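Local coordinates for receptor-type adenylate cyclase GRESAG 4.1 (Trypanosoma brucei, PDB 1FX2), which converts ATP into cyclic AMP and diphosphate through its class III catalytic domain, the part present here, and could act as a receptor for an unknown ligand, at residues A[3-7]-A[66-70]; A[20-26]-A[98-102]; A[136-140]-A[176-182]; A[194-200]-A[212-217]. One frame throughout, in Å; residues are numbered along the deposited sequence. Where two conformers were deposited one is given.

Interaction 1 (A[3-7]-A[66-70]); sequences NRAPK and IASKS
K69 and P6 account for most of the 238 Å² buried where the N-terminal lead-in passes the end of strand 63-68. The strand finishes at S68; K69 then turns to phi/psi -73/-13, and its side chain runs out nearly fully extended (chi1 m, then t, t, t) across the backbone of 3-7. K69 CE lies over that backbone, 3.7 Å from R4 O and 3.4 Å from A5 O. K69 NZ donates to N3 O at 3.1 Å. K7 folds back with chi4 p, K7 NZ giving a bond to A5 O (2.7 Å); a water accepts from both K7 NZ (2.8 Å) and K69 NZ (3.0 Å), bridging two like charges 4.3 Å apart. In the class III cyclase catalytic domain this joins the chain just before strand 13-20 to the strand beside it, 63-68. P6, extended at -61/126, has its CA 5.2 Å from that of K69. The proline ring lies on the strand end: P6 CD is 3.7 Å from A67 CB, and P6 CG is 3.6 Å from S68 C and 3.9 Å from K69 CG. A second water accepts from K69 N (2.9 Å) and lies 2.8 Å from R4 O.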
loop_
_atom_site.group_PDB
_atom_site.type_symbol
_atom_site.label_atom_id
_atom_site.label_comp_id
_atom_site.label_asym_id
_atom_site.label_seq_id
_atom_site.Cartn_x
_atom_site.Cartn_y
_atom_site.Cartn_z
ATOM N N ASN A 3 -5.124 -24.450 -21.530
ATOM C CA ASN A 3 -3.863 -23.889 -21.942
ATOM C C ASN A 3 -3.532 -22.555 -21.220
ATOM O O ASN A 3 -2.393 -22.297 -20.914
ATOM C CB ASN A 3 -3.873 -23.725 -23.477
ATOM C CG ASN A 3 -3.043 -22.561 -23.963
ATOM O OD1 ASN A 3 -1.817 -22.519 -23.750
ATOM N ND2 ASN A 3 -3.708 -21.589 -24.636
ATOM N N ARG A 4 -4.556 -21.785 -20.894
ATOM C CA ARG A 4 -4.344 -20.489 -20.231
ATOM C C ARG A 4 -4.270 -20.596 -18.733
ATOM O O ARG A 4 -3.883 -19.611 -18.047
ATOM C CB ARG A 4 -5.441 -19.519 -20.636
ATOM C CG ARG A 4 -5.269 -19.099 -22.097
ATOM C CD ARG A 4 -6.570 -18.598 -22.681
ATOM N NE ARG A 4 -6.436 -18.445 -24.135
ATOM C CZ ARG A 4 -7.338 -17.857 -24.916
ATOM N NH1 ARG A 4 -8.440 -17.359 -24.388
ATOM N NH2 ARG A 4 -7.147 -17.783 -26.232
ATOM N N ALA A 5 -4.555 -21.759 -18.166
ATOM C CA ALA A 5 -4.464 -21.954 -16.722
ATOM C C ALA A 5 -3.045 -21.933 -16.205
ATOM O O ALA A 5 -2.170 -22.596 -16.777
ATOM C CB ALA A 5 -5.086 -23.294 -16.300
ATOM N N PRO A 6 -2.763 -21.098 -15.197
ATOM C CA PRO A 6 -1.403 -21.076 -14.588
ATOM C C PRO A 6 -1.203 -22.509 -14.019
ATOM O O PRO A 6 -2.086 -23.069 -13.293
ATOM C CB PRO A 6 -1.559 -20.091 -13.428
ATOM C CG PRO A 6 -2.556 -19.086 -14.040
ATOM C CD PRO A 6 -3.616 -19.969 -14.701
ATOM N N LYS A 7 -0.088 -23.172 -14.419
ATOM C CA LYS A 7 0.158 -24.547 -13.949
ATOM C C LYS A 7 1.482 -24.791 -13.280
ATOM O O LYS A 7 1.696 -25.844 -12.707
ATOM C CB LYS A 7 0.106 -25.515 -15.146
ATOM C CG LYS A 7 -1.136 -25.444 -15.936
ATOM C CD LYS A 7 -0.878 -26.228 -17.269
ATOM C CE LYS A 7 -2.055 -25.971 -18.100
ATOM N NZ LYS A 7 -1.888 -24.576 -18.627
ATOM N N ILE A 66 -10.976 -15.836 -11.247
ATOM C CA ILE A 66 -10.225 -15.849 -12.547
ATOM C C ILE A 66 -8.708 -15.898 -12.242
ATOM O O ILE A 66 -8.259 -15.234 -11.298
ATOM C CB ILE A 66 -10.521 -14.536 -13.337
ATOM C CG1 ILE A 66 -12.031 -14.465 -13.694
ATOM C CG2 ILE A 66 -9.681 -14.502 -14.670
ATOM C CD1 ILE A 66 -12.483 -13.082 -14.066
ATOM N N ALA A 67 -7.969 -16.747 -12.989
ATOM C CA ALA A 67 -6.507 -16.822 -12.774
ATOM C C ALA A 67 -5.788 -16.312 -14.011
ATOM O O ALA A 67 -6.280 -16.402 -15.121
ATOM C CB ALA A 67 -6.077 -18.297 -12.490
ATOM N N SER A 68 -4.609 -15.757 -13.817
ATOM C CA SER A 68 -3.846 -15.243 -14.980
ATOM C C SER A 68 -2.340 -15.547 -14.772
ATOM O O SER A 68 -1.837 -15.417 -13.667
ATOM C CB SER A 68 -3.957 -13.723 -15.024
ATOM O OG SER A 68 -3.201 -13.222 -16.118
ATOM N N LYS A 69 -1.694 -15.997 -15.847
ATOM C CA LYS A 69 -0.206 -16.173 -15.816
ATOM C C LYS A 69 0.502 -14.837 -15.839
ATOM O O LYS A 69 1.650 -14.744 -15.480
ATOM C CB LYS A 69 0.204 -16.949 -17.072
ATOM C CG LYS A 69 -0.249 -18.322 -17.070
ATOM C CD LYS A 69 0.191 -18.952 -18.439
ATOM C CE LYS A 69 -0.335 -20.336 -18.562
ATOM N NZ LYS A 69 0.196 -20.985 -19.813
ATOM N N SER A 70 -0.213 -13.749 -16.145
ATOM C CA SER A 70 0.361 -12.412 -16.273
ATOM C C SER A 70 -0.311 -11.438 -15.309
ATOM O O SER A 70 -1.512 -11.236 -15.394
ATOM C CB SER A 70 0.077 -11.895 -17.723
ATOM O OG SER A 70 0.274 -10.514 -17.814
HETATM O O HOH W 1 -3.399 -16.863 -17.971
HETATM O O HOH W 2 0.556 -23.964 -19.799
#

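Interaction 2 (A[20-26]-A[98-102]); sequences IESSTAL and SYREF. With SO4 (sulfate ion), chain B.
A tyrosine hydroxyl reaching out of one helix to a backbone carbonyl inside a turn is the distinctive feature here: Y99 OH donates to E21 O at 2.7 Å. The turn, type II from I20 to S23, follows the first strand of the class III cyclase catalytic domain and leads into helix 23-29; I20 lies beside D19 and D62, the two predicted Mg(2+) ligands. E21 (-68/141) and S22 (60/35) occupy the central turn positions, S22 is the N-cap residue, and L26 N bonds back to S22 O at 2.9 Å. Facing this corner is regular helix, 98-102, in which F102 N bonds to S98 O (2.9 Å). The nearest CA pairs are L26 with S98 at 7.5 Å and S22 with Y99 at 8.3 Å. Y99 (chi1 m) reaches from its helix to the turn, presenting its ring edge to E21 O and S22 OG, and its hydroxyl also hydrogen-bonds R133 N. L26 (m, t) touches both aromatic residues, with CD1 3.8 Å from Y99 CZ, and CD2 4.2 Å from F102 CE1 and 3.8 Å from S98 CB. F102 (chi1 m) packs farther along, its CZ 3.7 Å from A25 CB and its CE1 4.0 Å from S22 CB. A sulfate, probably from the crystallisation liquor and also held by R135 and R228, accepts from S22 N through its O3 at 2.9 Å.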
loop_
_atom_site.group_PDB
_atom_site.type_symbol
_atom_site.label_atom_id
_atom_site.label_comp_id
_atom_site.label_asym_id
_atom_site.label_seq_id
_atom_site.Cartn_x
_atom_site.Cartn_y
_atom_site.Cartn_z
ATOM N N ILE A 20 -21.025 -8.879 -7.824
ATOM C CA ILE A 20 -21.951 -7.759 -7.971
ATOM C C ILE A 20 -22.279 -7.237 -6.540
ATOM O O ILE A 20 -22.640 -8.007 -5.657
ATOM C CB ILE A 20 -23.256 -8.218 -8.613
ATOM C CG1 ILE A 20 -22.997 -8.581 -10.085
ATOM C CG2 ILE A 20 -24.328 -7.045 -8.528
ATOM C CD1 ILE A 20 -24.233 -9.304 -10.706
ATOM N N GLU A 21 -22.025 -5.957 -6.236
ATOM C CA GLU A 21 -22.362 -5.438 -4.893
ATOM C C GLU A 21 -23.896 -5.412 -4.789
ATOM O O GLU A 21 -24.602 -4.988 -5.697
ATOM C CB GLU A 21 -21.843 -4.009 -4.739
ATOM C CG GLU A 21 -22.239 -3.384 -3.367
ATOM C CD GLU A 21 -21.781 -1.944 -3.192
ATOM O OE1 GLU A 21 -22.589 -0.991 -3.291
ATOM O OE2 GLU A 21 -20.624 -1.774 -2.843
ATOM N N SER A 22 -24.383 -5.769 -3.582
ATOM C CA SER A 22 -25.795 -5.785 -3.175
ATOM C C SER A 22 -26.666 -6.717 -4.015
ATOM O O SER A 22 -27.812 -6.421 -4.269
ATOM C CB SER A 22 -26.347 -4.356 -3.191
ATOM O OG SER A 22 -25.504 -3.467 -2.505
ATOM N N SER A 23 -26.081 -7.846 -4.436
ATOM C CA SER A 23 -26.798 -8.791 -5.281
ATOM C C SER A 23 -28.105 -9.302 -4.591
ATOM O O SER A 23 -29.178 -9.332 -5.231
ATOM C CB SER A 23 -25.779 -9.965 -5.613
ATOM O OG SER A 23 -26.259 -10.643 -6.713
ATOM N N THR A 24 -28.144 -9.603 -3.286
ATOM C CA THR A 24 -29.359 -10.011 -2.615
ATOM C C THR A 24 -30.419 -8.990 -2.774
ATOM O O THR A 24 -31.574 -9.229 -3.122
ATOM C CB THR A 24 -29.251 -10.262 -1.017
ATOM O OG1 THR A 24 -29.039 -11.638 -0.833
ATOM C CG2 THR A 24 -30.560 -9.952 -0.182
ATOM N N ALA A 25 -30.097 -7.727 -2.445
ATOM C CA ALA A 25 -31.105 -6.736 -2.505
ATOM C C ALA A 25 -31.602 -6.404 -3.867
ATOM O O ALA A 25 -32.775 -6.104 -4.105
ATOM C CB ALA A 25 -30.580 -5.456 -1.830
ATOM N N LEU A 26 -30.699 -6.469 -4.835
ATOM C CA LEU A 26 -31.116 -6.252 -6.206
ATOM C C LEU A 26 -32.048 -7.372 -6.759
ATOM O O LEU A 26 -33.000 -7.091 -7.519
ATOM C CB LEU A 26 -29.880 -6.133 -7.160
ATOM C CG LEU A 26 -29.036 -4.850 -6.918
ATOM C CD1 LEU A 26 -27.841 -4.914 -7.890
ATOM C CD2 LEU A 26 -29.869 -3.555 -7.257
ATOM N N SER A 98 -31.777 1.958 -7.503
ATOM C CA SER A 98 -31.607 1.191 -6.257
ATOM C C SER A 98 -30.264 1.505 -5.561
ATOM O O SER A 98 -30.272 1.767 -4.359
ATOM C CB SER A 98 -31.613 -0.321 -6.507
ATOM O OG SER A 98 -32.992 -0.691 -6.824
ATOM N N TYR A 99 -29.159 1.556 -6.289
ATOM C CA TYR A 99 -27.908 1.852 -5.608
ATOM C C TYR A 99 -27.937 3.210 -4.980
ATOM O O TYR A 99 -27.356 3.346 -3.896
ATOM C CB TYR A 99 -26.753 1.787 -6.616
ATOM C CG TYR A 99 -26.277 0.338 -6.918
ATOM C CD1 TYR A 99 -26.232 -0.109 -8.270
ATOM C CD2 TYR A 99 -25.789 -0.518 -5.888
ATOM C CE1 TYR A 99 -25.732 -1.364 -8.569
ATOM C CE2 TYR A 99 -25.283 -1.778 -6.199
ATOM C CZ TYR A 99 -25.259 -2.158 -7.554
ATOM O OH TYR A 99 -24.730 -3.399 -7.903
ATOM N N ARG A 100 -28.477 4.207 -5.682
ATOM C CA ARG A 100 -28.555 5.545 -5.111
ATOM C C ARG A 100 -29.414 5.578 -3.839
ATOM O O ARG A 100 -28.983 6.180 -2.871
ATOM C CB ARG A 100 -29.003 6.530 -6.174
ATOM C CG ARG A 100 -27.912 6.723 -7.209
ATOM C CD ARG A 100 -28.257 7.771 -8.221
ATOM N NE ARG A 100 -29.271 7.232 -9.144
ATOM C CZ ARG A 100 -29.423 7.571 -10.405
ATOM N NH1 ARG A 100 -28.685 8.548 -10.938
ATOM N NH2 ARG A 100 -30.337 6.927 -11.112
ATOM N N GLU A 101 -30.569 4.895 -3.873
ATOM C CA GLU A 101 -31.414 4.865 -2.661
ATOM C C GLU A 101 -30.669 4.206 -1.530
ATOM O O GLU A 101 -30.778 4.624 -0.353
ATOM C CB GLU A 101 -32.719 4.141 -2.989
ATOM C CG GLU A 101 -33.664 4.889 -3.852
ATOM C CD GLU A 101 -34.727 4.003 -4.556
ATOM O OE1 GLU A 101 -34.839 2.795 -4.200
ATOM O OE2 GLU A 101 -35.457 4.508 -5.477
ATOM N N PHE A 102 -29.962 3.107 -1.810
ATOM C CA PHE A 102 -29.214 2.447 -0.749
ATOM C C PHE A 102 -28.220 3.438 -0.128
ATOM O O PHE A 102 -28.037 3.467 1.102
ATOM C CB PHE A 102 -28.396 1.210 -1.205
ATOM C CG PHE A 102 -29.183 0.132 -1.885
ATOM C CD1 PHE A 102 -28.597 -0.635 -2.897
ATOM C CD2 PHE A 102 -30.480 -0.168 -1.485
ATOM C CE1 PHE A 102 -29.261 -1.676 -3.509
ATOM C CE2 PHE A 102 -31.214 -1.250 -2.101
ATOM C CZ PHE A 102 -30.569 -1.979 -3.114
HETATM S S SO4 B . -22.835 -7.541 -0.553
HETATM O O1 SO4 B . -24.219 -7.459 -0.153
HETATM O O2 SO4 B . -22.463 -8.858 -1.080
HETATM O O3 SO4 B . -22.540 -6.491 -1.493
HETATM O O4 SO4 B . -22.021 -7.279 0.662
#

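Interaction 3 (A[136-140]-A[176-182]); sequences VGIHT and VLMTHAA
H139 ND1 and T179 OG1 lie 2.8 Å apart in a hydrogen bond whose donor may be either atom, and the same OG1 accepts from A182 N at 3.1 Å. T179 (chi1 p) is thus the N-cap of helix 180-184 while tying the helix start to the neighbouring strand. Three backbone bonds follow: L177 N to V136 O (2.9 Å), I138 N to L177 O (2.8 Å) and T179 N to I138 O (3.0 Å). V136 pairs with V176, G137 with L177 and I138 with M178, CA atoms 4.6 to 4.9 Å apart and strand directions 17° off parallel. This is the parallel step in the otherwise antiparallel central sheet of the class III cyclase domain, and helix 159-169 lies in the connection between the strands. V136, I138, V176 and M178 share one face, where helix 71-87 packs: V136 CB is 3.8 Å from V176 CG2, and I138 CD1 (m, t) is 3.9 Å from both V176 CG1 and M178 CG. L177 points to the other face. Past the strand end the first helical residues lie against 138-140, A182 CB 4.1 Å from I138 CG2 and A181 CB 3.6 Å from H139 CE1 and from T140 O.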
loop_
_atom_site.group_PDB
_atom_site.type_symbol
_atom_site.label_atom_id
_atom_site.label_comp_id
_atom_site.label_asym_id
_atom_site.label_seq_id
_atom_site.Cartn_x
_atom_site.Cartn_y
_atom_site.Cartn_z
ATOM N N VAL A 136 -14.014 -5.697 -7.274
ATOM C CA VAL A 136 -12.954 -6.589 -7.766
ATOM C C VAL A 136 -11.751 -6.528 -6.837
ATOM O O VAL A 136 -11.368 -5.405 -6.374
ATOM C CB VAL A 136 -12.490 -6.077 -9.169
ATOM C CG1 VAL A 136 -11.427 -7.006 -9.789
ATOM C CG2 VAL A 136 -13.705 -6.004 -10.161
ATOM N N GLY A 137 -11.172 -7.712 -6.602
ATOM C CA GLY A 137 -9.899 -7.740 -5.823
ATOM C C GLY A 137 -8.881 -8.541 -6.643
ATOM O O GLY A 137 -9.234 -9.586 -7.248
ATOM N N ILE A 138 -7.621 -8.121 -6.541
ATOM C CA ILE A 138 -6.550 -8.753 -7.296
ATOM C C ILE A 138 -5.345 -8.975 -6.392
ATOM O O ILE A 138 -5.011 -8.070 -5.590
ATOM C CB ILE A 138 -6.042 -7.845 -8.467
ATOM C CG1 ILE A 138 -7.208 -7.486 -9.402
ATOM C CG2 ILE A 138 -4.943 -8.609 -9.288
ATOM C CD1 ILE A 138 -6.789 -6.480 -10.456
ATOM N N HIS A 139 -4.821 -10.213 -6.396
ATOM C CA HIS A 139 -3.586 -10.436 -5.591
ATOM C C HIS A 139 -2.745 -11.389 -6.422
ATOM O O HIS A 139 -3.235 -12.169 -7.229
ATOM C CB HIS A 139 -3.971 -11.095 -4.232
ATOM C CG HIS A 139 -2.801 -11.542 -3.423
ATOM N ND1 HIS A 139 -1.746 -10.713 -3.054
ATOM C CD2 HIS A 139 -2.526 -12.782 -2.946
ATOM C CE1 HIS A 139 -0.876 -11.444 -2.372
ATOM N NE2 HIS A 139 -1.316 -12.685 -2.281
ATOM N N THR A 140 -1.432 -11.383 -6.160
ATOM C CA THR A 140 -0.480 -12.249 -6.900
ATOM C C THR A 140 0.356 -12.974 -5.882
ATOM O O THR A 140 0.824 -12.344 -4.934
ATOM C CB THR A 140 0.466 -11.416 -7.745
ATOM O OG1 THR A 140 -0.317 -10.706 -8.721
ATOM C CG2 THR A 140 1.486 -12.357 -8.445
ATOM N N VAL A 176 -11.793 -1.349 -7.815
ATOM C CA VAL A 176 -10.845 -2.452 -8.018
ATOM C C VAL A 176 -9.690 -2.236 -7.055
ATOM O O VAL A 176 -9.046 -1.171 -7.048
ATOM C CB VAL A 176 -10.258 -2.428 -9.468
ATOM C CG1 VAL A 176 -9.196 -3.575 -9.625
ATOM C CG2 VAL A 176 -11.446 -2.634 -10.502
ATOM N N LEU A 177 -9.486 -3.214 -6.152
ATOM C CA LEU A 177 -8.349 -3.167 -5.226
ATOM C C LEU A 177 -7.319 -4.199 -5.607
ATOM O O LEU A 177 -7.657 -5.323 -6.044
ATOM C CB LEU A 177 -8.832 -3.546 -3.813
ATOM C CG LEU A 177 -9.862 -2.531 -3.247
ATOM C CD1 LEU A 177 -10.263 -3.000 -1.785
ATOM C CD2 LEU A 177 -9.377 -1.074 -3.223
ATOM N N MET A 178 -6.063 -3.818 -5.466
ATOM C CA MET A 178 -4.945 -4.721 -5.711
ATOM C C MET A 178 -4.085 -4.717 -4.453
ATOM O O MET A 178 -3.846 -3.643 -3.851
ATOM C CB MET A 178 -4.066 -4.218 -6.882
ATOM C CG MET A 178 -4.722 -3.949 -8.276
ATOM S SD MET A 178 -3.546 -2.978 -9.346
ATOM C CE MET A 178 -2.323 -3.564 -8.689
ATOM N N THR A 179 -3.558 -5.864 -4.072
ATOM C CA THR A 179 -2.613 -5.836 -2.946
ATOM C C THR A 179 -1.298 -5.250 -3.443
ATOM O O THR A 179 -1.015 -5.203 -4.651
ATOM C CB THR A 179 -2.307 -7.293 -2.459
ATOM O OG1 THR A 179 -1.802 -8.016 -3.617
ATOM C CG2 THR A 179 -3.623 -7.966 -1.977
ATOM N N HIS A 180 -0.454 -4.873 -2.514
ATOM C CA HIS A 180 0.864 -4.425 -2.935
ATOM C C HIS A 180 1.594 -5.521 -3.666
ATOM O O HIS A 180 2.369 -5.227 -4.552
ATOM C CB HIS A 180 1.654 -3.965 -1.687
ATOM C CG HIS A 180 3.000 -3.389 -2.020
ATOM N ND1 HIS A 180 4.187 -4.072 -1.915
ATOM C CD2 HIS A 180 3.296 -2.163 -2.514
ATOM C CE1 HIS A 180 5.170 -3.279 -2.336
ATOM N NE2 HIS A 180 4.648 -2.124 -2.696
ATOM N N ALA A 181 1.422 -6.786 -3.299
ATOM C CA ALA A 181 2.058 -7.859 -4.002
ATOM C C ALA A 181 1.757 -7.889 -5.445
ATOM O O ALA A 181 2.620 -8.001 -6.299
ATOM C CB ALA A 181 1.745 -9.225 -3.329
ATOM N N ALA A 182 0.440 -7.666 -5.775
ATOM C CA ALA A 182 0.107 -7.640 -7.178
ATOM C C ALA A 182 0.719 -6.408 -7.850
ATOM O O ALA A 182 1.181 -6.492 -8.990
ATOM C CB ALA A 182 -1.432 -7.592 -7.330
#

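Interaction 4 (A[194-200]-A[212-217]); sequences IDVTALG and KMYQLN
An antiparallel pairing of strands 196-202 and 211-216 forms this contact, at an edge of the chain's main sheet, and buries 631 Å². The strand axes approach to 4.5 Å with their directions at 150°. T197 and Q215 form a hydrogen-bonded pair, with T197 N to Q215 O at 2.9 Å and Q215 N to T197 O at 2.8 Å; V196-L216 and A198-Y214 flank it as non-hydrogen-bonded pairs, CA atoms 4.6 Å apart. L199 N to M213 O (2.9 Å) and N217 N to D195 O (2.8 Å) continue the ladder. Together the strands make the C-terminal beta hairpin of the class III cyclase domain, with 196-202 outermost and 211-216 hydrogen-bonded to strand 176-179. G200, at 88/-127, takes a backbone conformation that calls for glycine. V196, A198, Y214 and L216 lie on one face: V196 CG2 is 3.9 Å from Y214 CD2, A198 CB 3.8 Å from Y214 CE2, and V196 CG1 4.2 Å from L216 CD1. L83 of the second subunit packs on Y214, and K212 NZ hydrogen-bonds N217 O of that subunit. T197 and Q215 point to the opposite face, where T197 OG1 (chi1 m) donates to N217 OD1 at 2.8 Å and N217 ND2 donates to Q215 OE1 at 2.9 Å. A water accepts from D195 N (3.0 Å) and donates to N217 O (2.7 Å).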
loop_
_atom_site.group_PDB
_atom_site.type_symbol
_atom_site.label_atom_id
_atom_site.label_comp_id
_atom_site.label_asym_id
_atom_site.label_seq_id
_atom_site.Cartn_x
_atom_site.Cartn_y
_atom_site.Cartn_z
ATOM N N ILE A 194 -0.640 2.442 -15.629
ATOM C CA ILE A 194 -1.847 2.417 -14.815
ATOM C C ILE A 194 -1.763 3.571 -13.830
ATOM O O ILE A 194 -0.671 4.094 -13.554
ATOM C CB ILE A 194 -2.084 1.099 -14.086
ATOM C CG1 ILE A 194 -0.894 0.740 -13.213
ATOM C CG2 ILE A 194 -2.383 -0.013 -15.092
ATOM C CD1 ILE A 194 -1.159 -0.419 -12.339
ATOM N N ASP A 195 -2.899 3.856 -13.191
ATOM C CA ASP A 195 -3.129 4.904 -12.267
ATOM C C ASP A 195 -3.669 4.280 -10.968
ATOM O O ASP A 195 -4.762 3.706 -11.025
ATOM C CB ASP A 195 -4.244 5.765 -12.944
ATOM C CG ASP A 195 -4.646 7.017 -12.177
ATOM O OD1 ASP A 195 -4.455 7.190 -10.940
ATOM O OD2 ASP A 195 -5.349 7.834 -12.842
ATOM N N VAL A 196 -2.865 4.270 -9.915
ATOM C CA VAL A 196 -3.319 3.753 -8.595
ATOM C C VAL A 196 -3.338 4.818 -7.494
ATOM O O VAL A 196 -2.595 5.823 -7.542
ATOM C CB VAL A 196 -2.506 2.531 -8.105
ATOM C CG1 VAL A 196 -2.569 1.371 -9.131
ATOM C CG2 VAL A 196 -1.058 2.929 -7.756
ATOM N N THR A 197 -4.163 4.587 -6.491
ATOM C CA THR A 197 -4.222 5.437 -5.303
ATOM C C THR A 197 -3.970 4.540 -4.106
ATOM O O THR A 197 -4.631 3.479 -3.941
ATOM C CB THR A 197 -5.564 6.045 -5.161
ATOM O OG1 THR A 197 -5.774 6.914 -6.292
ATOM C CG2 THR A 197 -5.645 6.851 -3.811
ATOM N N ALA A 198 -2.923 4.840 -3.312
ATOM C CA ALA A 198 -2.680 4.063 -2.111
ATOM C C ALA A 198 -3.767 4.237 -1.087
ATOM O O ALA A 198 -4.162 5.355 -0.777
ATOM C CB ALA A 198 -1.317 4.499 -1.440
ATOM N N LEU A 199 -4.199 3.122 -0.495
ATOM C CA LEU A 199 -5.192 3.193 0.524
ATOM C C LEU A 199 -4.567 2.782 1.887
ATOM O O LEU A 199 -5.318 2.653 2.842
ATOM C CB LEU A 199 -6.428 2.314 0.148
ATOM C CG LEU A 199 -7.195 2.702 -1.157
ATOM C CD1 LEU A 199 -8.418 1.805 -1.375
ATOM C CD2 LEU A 199 -7.677 4.109 -1.221
ATOM N N GLY A 200 -3.254 2.636 1.991
ATOM C CA GLY A 200 -2.606 2.293 3.290
ATOM C C GLY A 200 -2.484 0.797 3.586
ATOM O O GLY A 200 -2.082 0.024 2.708
ATOM N N LYS A 212 -1.452 -3.953 2.593
ATOM C CA LYS A 212 -1.393 -2.619 1.979
ATOM C C LYS A 212 -2.184 -2.748 0.644
ATOM O O LYS A 212 -1.812 -3.631 -0.163
ATOM C CB LYS A 212 0.067 -2.253 1.705
ATOM C CG LYS A 212 0.841 -1.753 2.935
ATOM C CD LYS A 212 1.633 -2.865 3.646
ATOM C CE LYS A 212 2.110 -2.405 5.038
ATOM N NZ LYS A 212 2.935 -3.505 5.653
ATOM N N MET A 213 -3.222 -1.931 0.505
ATOM C CA MET A 213 -4.138 -1.942 -0.625
ATOM C C MET A 213 -3.929 -0.785 -1.547
ATOM O O MET A 213 -3.602 0.334 -1.101
ATOM C CB MET A 213 -5.588 -1.836 -0.160
ATOM C CG MET A 213 -6.070 -2.916 0.628
ATOM S SD MET A 213 -6.009 -4.381 -0.391
ATOM C CE MET A 213 -6.563 -5.456 0.966
ATOM N N TYR A 214 -4.106 -1.030 -2.849
ATOM C CA TYR A 214 -4.027 -0.013 -3.837
ATOM C C TYR A 214 -5.321 -0.027 -4.634
ATOM O O TYR A 214 -5.752 -1.086 -5.089
ATOM C CB TYR A 214 -2.826 -0.276 -4.763
ATOM C CG TYR A 214 -1.523 0.014 -4.082
ATOM C CD1 TYR A 214 -0.996 -0.893 -3.163
ATOM C CD2 TYR A 214 -0.947 1.268 -4.201
ATOM C CE1 TYR A 214 0.075 -0.524 -2.348
ATOM C CE2 TYR A 214 0.153 1.622 -3.402
ATOM C CZ TYR A 214 0.596 0.702 -2.495
ATOM O OH TYR A 214 1.695 1.086 -1.709
ATOM N N GLN A 215 -5.863 1.150 -4.853
ATOM C CA GLN A 215 -7.069 1.290 -5.679
ATOM C C GLN A 215 -6.607 1.501 -7.089
ATOM O O GLN A 215 -5.871 2.473 -7.378
ATOM C CB GLN A 215 -7.853 2.478 -5.136
ATOM C CG GLN A 215 -9.006 2.920 -6.067
ATOM C CD GLN A 215 -9.708 4.105 -5.490
ATOM O OE1 GLN A 215 -9.589 5.273 -6.006
ATOM N NE2 GLN A 215 -10.297 3.915 -4.359
ATOM N N LEU A 216 -7.091 0.656 -7.995
ATOM C CA LEU A 216 -6.797 0.871 -9.440
ATOM C C LEU A 216 -7.795 1.822 -9.969
ATOM O O LEU A 216 -9.014 1.490 -10.008
ATOM C CB LEU A 216 -6.857 -0.515 -10.181
ATOM C CG LEU A 216 -6.708 -0.407 -11.709
ATOM C CD1 LEU A 216 -5.199 -0.165 -11.986
ATOM C CD2 LEU A 216 -7.020 -1.770 -12.279
ATOM N N ASN A 217 -7.359 2.941 -10.541
ATOM C CA ASN A 217 -8.320 3.921 -11.005
ATOM C C ASN A 217 -8.615 3.501 -12.446
ATOM O O ASN A 217 -7.711 3.419 -13.270
ATOM C CB ASN A 217 -7.689 5.309 -10.865
ATOM C CG ASN A 217 -7.461 5.685 -9.399
ATOM O OD1 ASN A 217 -6.327 6.085 -8.942
ATOM N ND2 ASN A 217 -8.467 5.497 -8.623
HETATM O O HOH W 3 -5.413 2.762 -14.448
#

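Interactions 3 and 4 adjoin, their centres 9 Å apart: strand 176-179 pairs with 136-140 along one edge and with 212-217 along the other, through M178 N to Y214 O and V176 O to L216 N, both 2.8 Å and probable hydrogen bonds. Interaction 3 is parallel and almost wholly buried, whereas interaction 4 is antiparallel, lies farther out and has more residues within reach of the second subunit. Interaction 1 belongs to the same sheet but to its other half, partly exposed, and combines a proline's packing with a lysine and waters. Interaction 2, centred about 32 Å from the centre of interaction 1, is buried and aromatic, joins a turn and the start of helix 23-29 to helix 94-109, and is the one nearest the predicted metal ligands.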